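Local atomic coordinates of glycerophosphodiester phosphodiesterase (Cytophaga hutchinsonii ATCC 33406, PDB entry 3CH0), a protein that belongs to the glycerophosphodiester phosphodiesterase family and builds its single chain around a TIM-barrel-type sheet of strands flanked by helices. Residues 42-47 with 156-161; 219-224 with 251-256; 69-72 with 76-79. All coordinates share one frame; numbering follows the deposited sequence.

Interaction 1: 42-47 with 156-161; sequences FDLVIS and DLVVAE. With EDO (1,2-ethanediol), chain K.
Leu157 meets Ile46 through one methyl: its CD1 lies 3.8 Å from Ile46 CG2 and 4.0 Å from Ile46 CD1, so it touches both branches of the isoleucine. Ile46 can offer both because CG2 is anti to the backbone N and a second torsion of -60° folds CD1 back to the side of CG2. The other methyl of Leu157, CD2, turns to a bound 1,2-ethanediol, whose C2 is 3.8 Å from it. Val52, on the strand antiparallel to 39-46, touches both Leu157 and Ile46. The contact is the strand-to-helix packing of a TIM barrel: strand 39-46 runs parallel to strand 132-137, and helix 151-164, which follows 132-137 in the chain, also lies against 39-46. One residue further on, Val158 spreads both methyls around the end of Leu44. Leu44 CD1 is 3.7 Å from Val158 CG1 and 4.0 Å from Val158 CG2, and the two side chains cross at a slant. Phe117, at the start of helix 117-127, touches Leu44 and Val158 alike, and Ile137 of strand 132-137 also reaches Val158. Leu44 CD2, the methyl not used here, sits in plane at the edge of the Phe42 ring.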
loop_
_atom_site.group_PDB
_atom_site.type_symbol
_atom_site.label_atom_id
_atom_site.label_comp_id
_atom_site.label_asym_id
_atom_site.label_seq_id
_atom_site.Cartn_x
_atom_site.Cartn_y
_atom_site.Cartn_z
ATOM N N PHE A 42 -1.700 0.866 -1.819
ATOM C CA PHE A 42 -2.572 1.301 -0.746
ATOM C C PHE A 42 -2.615 0.224 0.323
ATOM O O PHE A 42 -2.096 -0.854 0.155
ATOM C CB PHE A 42 -3.999 1.581 -1.254
ATOM C CG PHE A 42 -4.548 0.435 -2.054
ATOM C CD1 PHE A 42 -4.299 0.332 -3.410
ATOM C CD2 PHE A 42 -5.325 -0.573 -1.446
ATOM C CE1 PHE A 42 -4.727 -0.734 -4.140
ATOM C CE2 PHE A 42 -5.751 -1.671 -2.161
ATOM C CZ PHE A 42 -5.464 -1.749 -3.508
ATOM N N ASP A 43 -3.257 0.557 1.438
ATOM C CA ASP A 43 -3.260 -0.223 2.677
ATOM C C ASP A 43 -4.684 -0.527 3.061
ATOM O O ASP A 43 -5.574 0.286 2.831
ATOM C CB ASP A 43 -2.654 0.654 3.731
ATOM C CG ASP A 43 -1.311 1.194 3.339
ATOM O OD1 ASP A 43 -0.409 0.364 3.169
ATOM O OD2 ASP A 43 -1.085 2.430 3.275
ATOM N N LEU A 44 -4.905 -1.725 3.625
ATOM C CA LEU A 44 -6.229 -2.204 3.963
ATOM C C LEU A 44 -6.333 -2.661 5.397
ATOM O O LEU A 44 -5.439 -3.352 5.936
ATOM C CB LEU A 44 -6.650 -3.359 3.060
ATOM C CG LEU A 44 -6.542 -3.133 1.544
ATOM C CD1 LEU A 44 -6.754 -4.399 0.709
ATOM C CD2 LEU A 44 -7.545 -2.047 1.138
ATOM N N VAL A 45 -7.441 -2.229 6.001
ATOM C CA VAL A 45 -7.846 -2.611 7.365
ATOM C C VAL A 45 -9.339 -2.945 7.337
ATOM O O VAL A 45 -9.971 -2.861 6.279
ATOM C CB VAL A 45 -7.458 -1.596 8.412
ATOM C CG1 VAL A 45 -5.959 -1.190 8.287
ATOM C CG2 VAL A 45 -8.420 -0.360 8.308
ATOM N N ILE A 46 -9.849 -3.430 8.477
ATOM C CA ILE A 46 -11.255 -3.877 8.623
ATOM C C ILE A 46 -11.977 -3.082 9.720
ATOM O O ILE A 46 -11.412 -2.847 10.763
ATOM C CB ILE A 46 -11.306 -5.360 8.988
ATOM C CG1 ILE A 46 -10.426 -6.203 8.015
ATOM C CG2 ILE A 46 -12.769 -5.900 8.936
ATOM C CD1 ILE A 46 -10.788 -6.155 6.545
ATOM N N SER A 47 -13.185 -2.616 9.392
ATOM C CA SER A 47 -14.036 -1.946 10.361
ATOM C C SER A 47 -14.709 -2.997 11.257
ATOM O O SER A 47 -14.704 -4.190 10.947
ATOM C CB SER A 47 -15.140 -1.145 9.661
ATOM O OG SER A 47 -16.021 -2.001 8.930
ATOM N N ASP A 156 -9.868 -13.144 3.772
ATOM C CA ASP A 156 -11.070 -13.521 3.031
ATOM C C ASP A 156 -11.895 -12.283 2.707
ATOM O O ASP A 156 -12.452 -12.204 1.630
ATOM C CB ASP A 156 -11.918 -14.475 3.854
ATOM C CG ASP A 156 -11.305 -15.869 3.973
ATOM O OD1 ASP A 156 -10.374 -16.203 3.251
ATOM O OD2 ASP A 156 -11.876 -16.614 4.823
ATOM N N LEU A 157 -12.022 -11.352 3.623
ATOM C CA LEU A 157 -12.813 -10.137 3.347
ATOM C C LEU A 157 -12.184 -9.342 2.190
ATOM O O LEU A 157 -12.896 -8.829 1.303
ATOM C CB LEU A 157 -12.898 -9.248 4.556
ATOM C CG LEU A 157 -13.764 -9.788 5.684
ATOM C CD1 LEU A 157 -13.555 -9.009 6.971
ATOM C CD2 LEU A 157 -15.295 -9.842 5.313
ATOM N N VAL A 158 -10.858 -9.221 2.181
ATOM C CA VAL A 158 -10.174 -8.513 1.073
ATOM C C VAL A 158 -10.395 -9.234 -0.236
ATOM O O VAL A 158 -10.698 -8.597 -1.265
ATOM C CB VAL A 158 -8.648 -8.341 1.404
ATOM C CG1 VAL A 158 -7.787 -7.889 0.201
ATOM C CG2 VAL A 158 -8.548 -7.387 2.600
ATOM N N VAL A 159 -10.189 -10.555 -0.223
ATOM C CA VAL A 159 -10.269 -11.342 -1.432
ATOM C C VAL A 159 -11.705 -11.355 -2.019
ATOM O O VAL A 159 -11.835 -11.319 -3.255
ATOM C CB VAL A 159 -9.678 -12.740 -1.232
ATOM C CG1 VAL A 159 -10.023 -13.622 -2.458
ATOM C CG2 VAL A 159 -8.165 -12.638 -0.994
ATOM N N ALA A 160 -12.710 -11.348 -1.166
ATOM C CA ALA A 160 -14.096 -11.274 -1.612
ATOM C C ALA A 160 -14.272 -10.037 -2.509
ATOM O O ALA A 160 -14.956 -10.100 -3.546
ATOM C CB ALA A 160 -15.076 -11.247 -0.453
ATOM N N GLU A 161 -13.644 -8.931 -2.140
ATOM C CA GLU A 161 -13.790 -7.696 -2.908
ATOM C C GLU A 161 -13.050 -7.746 -4.249
ATOM O O GLU A 161 -13.531 -7.202 -5.244
ATOM C CB GLU A 161 -13.376 -6.491 -2.052
ATOM C CG GLU A 161 -14.225 -6.292 -0.807
ATOM C CD GLU A 161 -15.719 -6.177 -1.127
ATOM O OE1 GLU A 161 -16.069 -5.358 -1.999
ATOM O OE2 GLU A 161 -16.527 -6.910 -0.519
HETATM C C1 EDO K . -16.514 -13.575 5.140
HETATM O O1 EDO K . -17.115 -14.815 4.762
HETATM C C2 EDO K . -15.245 -13.460 4.320
HETATM O O2 EDO K . -15.525 -13.203 2.923
#

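Interaction 2: 219-224 with 251-256; sequences PDVTLV and ETLISL. With EDO (1,2-ethanediol), chain D; EDO (1,2-ethanediol), chain E.
A short 3-10 turn just after strand 216-219, together with the residue that follows it, sets Val221 and Val224 against Leu253 of helix 247-256, and the contact is wholly apolar. Val221 CG2 comes to 3.6 Å from Leu253 CD1, the two side chains crossing at about a right angle. Val224 approaches more obliquely, its CG1 lying 3.9 Å from Leu253 CD2, so CD1 faces Val221, while CD2 lies mainly against Val224 with Val221 CG2 also close. In Val221, CG1 sits between the backbone N and the carbonyl carbon (chi1 60°) and meets a 1,2-ethanediol, while CG2, anti to the N, reaches the leucine.

The turn that spaces the valines is built from backbone bonds, with Leu223 N held by Asp220 O at 2.8 Å and Val224 N by Val221 O at 3.1 Å. Asp220 adds an Asx turn: Thr222 N donates to Asp220 OD1 at 3.1 Å in a fairly straight bond (163°), meeting the carboxylate on its anti side and 28° out of its plane. The same carboxylate is gripped by two 1,2-ethanediol molecules, one with O2 at 2.7 Å from Asp220 OD2, the other with O2 at 2.9 Å from Asp220 OD1. Backbone hydrogen bonds join Pro219 and Val221 with Trp242, in the loop after strand 238-239, while Val244 touches Leu253 and Ile229 touches both Val224 and Leu256.

The arrangement is that of a beta-to-alpha loop of a TIM barrel, running from strand 216-219 to helix 226-234 and here packed on helix 247-256.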
loop_
_atom_site.group_PDB
_atom_site.type_symbol
_atom_site.label_atom_id
_atom_site.label_comp_id
_atom_site.label_asym_id
_atom_site.label_seq_id
_atom_site.Cartn_x
_atom_site.Cartn_y
_atom_site.Cartn_z
ATOM N N PRO A 219 11.572 -4.622 -0.563
ATOM C CA PRO A 219 12.311 -4.156 0.594
ATOM C C PRO A 219 12.393 -2.635 0.728
ATOM O O PRO A 219 12.287 -1.928 -0.258
ATOM C CB PRO A 219 13.717 -4.687 0.281
ATOM C CG PRO A 219 13.810 -4.471 -1.205
ATOM C CD PRO A 219 12.445 -4.782 -1.743
ATOM N N ASP A 220 12.560 -2.199 1.977
ATOM C CA ASP A 220 12.982 -0.828 2.274
ATOM C C ASP A 220 14.188 -0.538 1.387
ATOM O O ASP A 220 15.145 -1.356 1.308
ATOM C CB ASP A 220 13.333 -0.791 3.745
ATOM C CG ASP A 220 13.613 0.589 4.275
ATOM O OD1 ASP A 220 14.273 1.349 3.607
ATOM O OD2 ASP A 220 13.268 0.855 5.444
ATOM N N VAL A 221 14.136 0.605 0.712
ATOM C CA VAL A 221 15.187 1.001 -0.203
ATOM C C VAL A 221 16.586 0.891 0.408
ATOM O O VAL A 221 17.538 0.555 -0.315
ATOM C CB VAL A 221 14.914 2.404 -0.764
ATOM C CG1 VAL A 221 14.848 3.430 0.353
ATOM C CG2 VAL A 221 15.961 2.769 -1.822
ATOM N N THR A 222 16.712 1.191 1.698
ATOM C CA THR A 222 18.042 1.168 2.303
ATOM C C THR A 222 18.697 -0.207 2.214
ATOM O O THR A 222 19.935 -0.324 2.315
ATOM C CB THR A 222 18.024 1.564 3.770
ATOM O OG1 THR A 222 17.202 0.628 4.494
ATOM C CG2 THR A 222 17.540 3.013 3.943
ATOM N N LEU A 223 17.869 -1.254 2.096
ATOM C CA LEU A 223 18.318 -2.643 2.088
ATOM C C LEU A 223 18.737 -3.179 0.716
ATOM O O LEU A 223 19.339 -4.271 0.609
ATOM C CB LEU A 223 17.228 -3.570 2.686
ATOM C CG LEU A 223 16.753 -3.293 4.096
ATOM C CD1 LEU A 223 15.492 -4.122 4.371
ATOM C CD2 LEU A 223 17.843 -3.586 5.110
ATOM N N VAL A 224 18.408 -2.429 -0.334
ATOM C CA VAL A 224 18.603 -2.901 -1.670
ATOM C C VAL A 224 20.080 -2.906 -2.049
ATOM O O VAL A 224 20.785 -1.947 -1.805
ATOM C CB VAL A 224 17.836 -2.024 -2.660
ATOM C CG1 VAL A 224 18.081 -2.427 -4.111
ATOM C CG2 VAL A 224 16.329 -2.115 -2.327
ATOM N N GLU A 251 16.669 7.011 -10.061
ATOM C CA GLU A 251 17.638 6.744 -11.142
ATOM C C GLU A 251 18.721 5.752 -10.704
ATOM O O GLU A 251 19.078 4.832 -11.500
ATOM C CB GLU A 251 18.219 8.069 -11.644
ATOM C CG GLU A 251 17.226 8.819 -12.518
ATOM C CD GLU A 251 17.676 10.226 -12.916
ATOM O OE1 GLU A 251 18.455 10.861 -12.144
ATOM O OE2 GLU A 251 17.198 10.678 -13.981
ATOM N N THR A 252 19.255 5.885 -9.499
ATOM C CA THR A 252 20.228 4.912 -8.967
ATOM C C THR A 252 19.619 3.514 -8.954
ATOM O O THR A 252 20.200 2.578 -9.495
ATOM C CB THR A 252 20.712 5.274 -7.599
ATOM O OG1 THR A 252 21.514 6.481 -7.711
ATOM C CG2 THR A 252 21.579 4.140 -6.950
ATOM N N LEU A 253 18.413 3.401 -8.440
ATOM C CA LEU A 253 17.783 2.077 -8.398
ATOM C C LEU A 253 17.500 1.454 -9.775
ATOM O O LEU A 253 17.660 0.235 -9.953
ATOM C CB LEU A 253 16.483 2.156 -7.589
ATOM C CG LEU A 253 16.719 2.416 -6.114
ATOM C CD1 LEU A 253 15.431 2.910 -5.421
ATOM C CD2 LEU A 253 17.298 1.141 -5.447
ATOM N N ILE A 254 17.040 2.264 -10.711
ATOM C CA ILE A 254 16.810 1.808 -12.065
ATOM C C ILE A 254 18.136 1.256 -12.632
ATOM O O ILE A 254 18.159 0.166 -13.205
ATOM C CB ILE A 254 16.260 2.926 -12.945
ATOM C CG1 ILE A 254 14.790 3.245 -12.532
ATOM C CG2 ILE A 254 16.348 2.527 -14.461
ATOM C CD1 ILE A 254 14.195 4.456 -13.168
ATOM N N SER A 255 19.240 1.949 -12.367
ATOM C CA SER A 255 20.556 1.484 -12.857
ATOM C C SER A 255 21.016 0.166 -12.240
ATOM O O SER A 255 21.829 -0.560 -12.822
ATOM C CB SER A 255 21.641 2.552 -12.615
ATOM O OG SER A 255 22.102 2.613 -11.250
ATOM N N LEU A 256 20.530 -0.182 -11.063
ATOM C CA LEU A 256 20.853 -1.441 -10.399
ATOM C C LEU A 256 19.954 -2.569 -10.843
ATOM O O LEU A 256 20.156 -3.734 -10.464
ATOM C CB LEU A 256 20.746 -1.298 -8.882
ATOM C CG LEU A 256 21.611 -0.230 -8.237
ATOM C CD1 LEU A 256 21.455 -0.297 -6.705
ATOM C CD2 LEU A 256 23.085 -0.447 -8.659
HETATM C C1 EDO D . 15.773 -0.884 7.089
HETATM O O1 EDO D . 16.085 -1.793 8.159
HETATM C C2 EDO D . 15.583 0.511 7.646
HETATM O O2 EDO D . 15.527 1.531 6.668
HETATM C C1 EDO E . 12.531 4.098 2.737
HETATM O O1 EDO E . 11.208 4.506 3.022
HETATM C C2 EDO E . 13.520 4.682 3.749
HETATM O O2 EDO E . 13.631 3.849 4.902
#

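Interaction 3: 69-72 with 76-79; sequences DGED and ANEK
Asn77 holds its CG between its own backbone N and carbonyl carbon (chi1 65°), which brings the side-chain amide across to the main chain of Asp72, while Glu71 sets CG beside its backbone N and runs extended beyond it until its carboxylate is near the same amide. The setting is a small antiparallel hairpin of strands 67-68 and 71-72, an excursion from the barrel consistent with the insertion that members of this family carry. Asp69 and Gly70 form its turn, both with positive phi, and their backbone angles fit a type I' turn.

The contact rests on one hydrogen bond, from Asn77 ND2 to Asp72 O, 2.8 Å long and nearly straight at 165°. The carbonyl oxygen lies close to the amide plane of Asn77, whereas the donor is somewhat tilted from the plane of the Asp72 carbonyl. The other end of the amide is engaged as well: Asn77 OD1 accepts from the backbone N of Thr74. With ND2 tied to Asp72 O and OD1 to Thr74 N, the rotation of the amide is fixed, and the side chain bridges the bend from 72 to 77.

Glu71, whose side chain also touches Phe81, adds only a loose approach, which may nonetheless favour the amide nitrogen electrostatically. Its carboxylate plane is turned 64° from the amide plane of Asn77, with Glu71 OE1 3.8 Å from Asn77 ND2.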
loop_
_atom_site.group_PDB
_atom_site.type_symbol
_atom_site.label_atom_id
_atom_site.label_comp_id
_atom_site.label_asym_id
_atom_site.label_seq_id
_atom_site.Cartn_x
_atom_site.Cartn_y
_atom_site.Cartn_z
ATOM N N ASP A 69 -14.578 12.547 17.073
ATOM C CA ASP A 69 -15.640 12.763 18.061
ATOM C C ASP A 69 -15.286 13.991 18.929
ATOM O O ASP A 69 -15.361 13.978 20.158
ATOM C CB ASP A 69 -15.859 11.482 18.913
ATOM C CG ASP A 69 -17.166 11.519 19.707
ATOM O OD1 ASP A 69 -18.159 12.099 19.188
ATOM O OD2 ASP A 69 -17.192 10.982 20.847
ATOM N N GLY A 70 -14.830 15.052 18.269
ATOM C CA GLY A 70 -14.488 16.307 18.948
ATOM C C GLY A 70 -13.132 16.434 19.555
ATOM O O GLY A 70 -12.705 17.508 19.951
ATOM N N GLU A 71 -12.377 15.326 19.597
ATOM C CA GLU A 71 -11.053 15.316 20.222
ATOM C C GLU A 71 -9.890 15.564 19.242
ATOM O O GLU A 71 -9.847 14.937 18.203
ATOM C CB GLU A 71 -10.797 13.937 20.892
ATOM C CG GLU A 71 -11.828 13.471 21.885
ATOM C CD GLU A 71 -11.458 12.115 22.498
ATOM O OE1 GLU A 71 -10.271 11.964 22.885
ATOM O OE2 GLU A 71 -12.372 11.260 22.583
ATOM N N ASP A 72 -8.980 16.454 19.594
ATOM C CA ASP A 72 -7.699 16.663 18.923
ATOM C C ASP A 72 -6.943 15.319 18.928
ATOM O O ASP A 72 -6.693 14.758 19.988
ATOM C CB ASP A 72 -6.897 17.714 19.689
ATOM C CG ASP A 72 -5.544 18.030 19.067
ATOM O OD1 ASP A 72 -5.219 17.576 17.945
ATOM O OD2 ASP A 72 -4.745 18.729 19.732
ATOM N N ALA A 76 -0.529 10.850 21.800
ATOM C CA ALA A 76 -1.047 10.356 23.074
ATOM C C ALA A 76 -2.364 9.621 23.003
ATOM O O ALA A 76 -2.572 8.703 23.775
ATOM C CB ALA A 76 -1.147 11.535 24.067
ATOM N N ASN A 77 -3.282 9.992 22.107
ATOM C CA ASN A 77 -4.591 9.362 22.066
ATOM C C ASN A 77 -4.946 8.598 20.750
ATOM O O ASN A 77 -6.021 7.989 20.684
ATOM C CB ASN A 77 -5.704 10.371 22.383
ATOM C CG ASN A 77 -5.821 11.469 21.340
ATOM O OD1 ASN A 77 -5.128 11.450 20.320
ATOM N ND2 ASN A 77 -6.715 12.447 21.600
ATOM N N GLU A 78 -4.057 8.685 19.751
ATOM C CA GLU A 78 -4.453 8.199 18.381
ATOM C C GLU A 78 -4.897 6.741 18.392
ATOM O O GLU A 78 -5.828 6.352 17.712
ATOM C CB GLU A 78 -3.342 8.412 17.368
ATOM C CG GLU A 78 -2.008 7.692 17.704
ATOM C CD GLU A 78 -0.861 8.111 16.829
ATOM O OE1 GLU A 78 -1.065 8.858 15.846
ATOM O OE2 GLU A 78 0.294 7.684 17.088
ATOM N N LYS A 79 -4.185 5.913 19.166
ATOM C CA LYS A 79 -4.550 4.495 19.222
ATOM C C LYS A 79 -5.884 4.223 19.881
ATOM O O LYS A 79 -6.452 3.143 19.721
ATOM C CB LYS A 79 -3.403 3.650 19.850
ATOM C CG LYS A 79 -2.131 3.746 18.986
ATOM C CD LYS A 79 -1.100 2.709 19.357
ATOM C CE LYS A 79 0.128 2.857 18.489
ATOM N NZ LYS A 79 1.083 1.730 18.703
#

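Overall arrangement
From the N terminus, the chain first enters interaction 1 on strand 39-46, then passes through strand 52-54 to the surface hairpin, where interaction 3 closes a very short loop between 69-72 and 76-79. That small loop falls within the long one that interaction 1 completes when helix 151-164 arrives on strand 39-46. Interaction 2 comes later, in series with both, and joins the turn after strand 216-219 to helix 247-256; none of the loops cross. Interactions 1 and 2 lie on opposite sides of the chain's centre, their centres 29 Å apart, and each fastens a helix of the outer layer. Interaction 3 lies on the surface hairpin and the loop after it, its centre 25 Å from that of interaction 1.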